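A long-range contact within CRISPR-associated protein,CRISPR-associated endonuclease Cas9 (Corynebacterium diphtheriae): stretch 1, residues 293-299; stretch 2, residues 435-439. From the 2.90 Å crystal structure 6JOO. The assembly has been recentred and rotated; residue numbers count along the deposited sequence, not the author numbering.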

# COMPACT_ATOMS: atom_id res chain seq x y z
N GLU A 293 6.04 -48.03 23.66
CA GLU A 293 6.69 -49.03 22.81
C GLU A 293 7.92 -48.44 22.12
O GLU A 293 7.90 -48.04 20.96
CB GLU A 293 5.70 -49.60 21.78
N GLU A 294 9.02 -48.42 22.89
CA GLU A 294 10.24 -47.69 22.56
C GLU A 294 11.13 -48.45 21.57
O GLU A 294 12.26 -48.01 21.26
CB GLU A 294 11.01 -47.35 23.84
N LYS A 295 10.68 -49.60 21.08
CA LYS A 295 11.35 -50.34 20.02
C LYS A 295 10.56 -50.32 18.72
O LYS A 295 11.15 -50.16 17.64
CB LYS A 295 11.57 -51.80 20.45
CG LYS A 295 11.95 -52.70 19.29
CD LYS A 295 12.24 -54.13 19.70
CE LYS A 295 10.97 -54.87 20.07
NZ LYS A 295 11.27 -56.29 20.43
N ASN A 296 9.24 -50.47 18.81
CA ASN A 296 8.34 -50.56 17.67
C ASN A 296 7.98 -49.21 17.07
O ASN A 296 7.13 -49.14 16.17
CB ASN A 296 7.06 -51.29 18.10
CG ASN A 296 7.32 -52.37 19.15
OD1 ASN A 296 7.52 -53.54 18.82
ND2 ASN A 296 7.33 -51.98 20.42
N LEU A 297 8.59 -48.13 17.56
CA LEU A 297 8.38 -46.81 16.97
C LEU A 297 8.81 -46.78 15.52
O LEU A 297 8.02 -46.43 14.62
CB LEU A 297 9.15 -45.76 17.78
CG LEU A 297 10.15 -46.38 18.77
CD1 LEU A 297 11.43 -46.86 18.14
CD2 LEU A 297 10.50 -45.41 19.85
N VAL A 298 10.07 -47.15 15.26
CA VAL A 298 10.60 -47.10 13.91
C VAL A 298 9.91 -48.12 13.02
O VAL A 298 9.74 -47.91 11.81
CB VAL A 298 12.13 -47.31 13.94
CG1 VAL A 298 12.73 -47.22 12.54
CG2 VAL A 298 12.79 -46.28 14.85
N PHE A 299 9.45 -49.24 13.60
CA PHE A 299 8.76 -50.26 12.83
C PHE A 299 7.48 -49.72 12.21
O PHE A 299 7.25 -49.86 11.01
CB PHE A 299 8.47 -51.48 13.71
N MSE A 435 14.36 -38.16 17.57
CA MSE A 435 13.06 -38.76 17.86
C MSE A 435 13.14 -40.27 17.75
O MSE A 435 12.53 -41.00 18.53
CB MSE A 435 11.99 -38.22 16.92
CG MSE A 435 10.63 -38.04 17.56
SE MSE A 435 9.88 -36.29 17.15
CE MSE A 435 8.16 -36.46 18.02
N LEU A 436 13.90 -40.74 16.76
CA LEU A 436 14.07 -42.18 16.56
C LEU A 436 14.72 -42.83 17.77
O LEU A 436 14.30 -43.91 18.21
CB LEU A 436 14.88 -42.44 15.29
CG LEU A 436 15.78 -43.67 15.23
CD1 LEU A 436 15.69 -44.33 13.86
CD2 LEU A 436 17.22 -43.30 15.54
N SER A 437 15.75 -42.20 18.32
CA SER A 437 16.51 -42.77 19.43
C SER A 437 15.81 -42.63 20.78
O SER A 437 16.31 -43.16 21.77
CB SER A 437 17.90 -42.14 19.50
OG SER A 437 18.70 -42.52 18.39
N ASP A 438 14.68 -41.92 20.85
CA ASP A 438 13.84 -41.88 22.04
C ASP A 438 12.49 -42.50 21.74
O ASP A 438 12.22 -42.94 20.61
CB ASP A 438 13.69 -40.44 22.57
CG ASP A 438 12.61 -39.65 21.83
OD1 ASP A 438 11.41 -39.87 22.10
OD2 ASP A 438 12.97 -38.80 21.00
N GLY A 439 11.63 -42.54 22.75
CA GLY A 439 10.29 -43.09 22.60
C GLY A 439 9.38 -42.24 21.73
O GLY A 439 8.95 -42.67 20.66

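How do residues at least 138 positions apart in sequence come to touch? The first stretch runs from a loop into a helix that continues beyond F299, while the second comes out of a helix that began earlier in the chain and reaches G439 through D438, whose backbone is extended. The backbones approach most closely at E294 and G439, with E294 CA 4.6 Å from G439 CA; farther along they separate, and V298 CA lies 6.6 Å from L436 CA. Within the second stretch, D438 N donates a backbone hydrogen bond to M435 O at 3.3 Å. The contact itself is small, burying 206 Å² over both sides.

What does L297 do at the centre of this contact? Its CA-to-CB bond points toward the second stretch, and its methyls reach backbone carbonyls rather than another side chain. L297 CD2 lies 3.1 Å from D438 O and 3.3 Å from G439 O, while L297 CD1 is 4.1 Å from L436 O. A methyl carbon offers these oxygens no conventional hydrogen bond, so the contacts are van der Waals in kind, and the one to D438 O is tight. The chi1 of 12° is nearly eclipsed, between the usual wells, whereas chi2 is p at 78°. At 2.90 Å resolution such a torsion deserves caution, and the coordinates do not establish that packing imposes it.

Where do two apolar side chains meet? V298 CG2 approaches L436 CD1 to 3.6 Å, a normal distance for methyl groups in contact that keeps hydrocarbon surface from water. The CA-to-CB bond of V298 points toward the other stretch, and the side chain adopts an ordinary t rotamer, with chi1 at -178°. The CA-to-CB bond of L436 points sideways, but the end of its side chain comes nearer, so the reach of the longer side chain helps to span the wider backbone gap here. Its chi1 of 149° and chi2 of 139° are both off the wells, and the coordinates do not show why.

What happens where the backbones come closest? G439 has no side chain, and its CA lies 4.5 Å from E294 CB, a loose approach. E294 is modelled only as far as CB, so the position of its carboxylate is unknown. The CA-to-CB bond of D438 points away, with chi1 p at 82°, and the residue meets L297 through its carbonyl oxygen instead. No hydrogen bond crosses between the modelled atoms, leaving packing as the observed link.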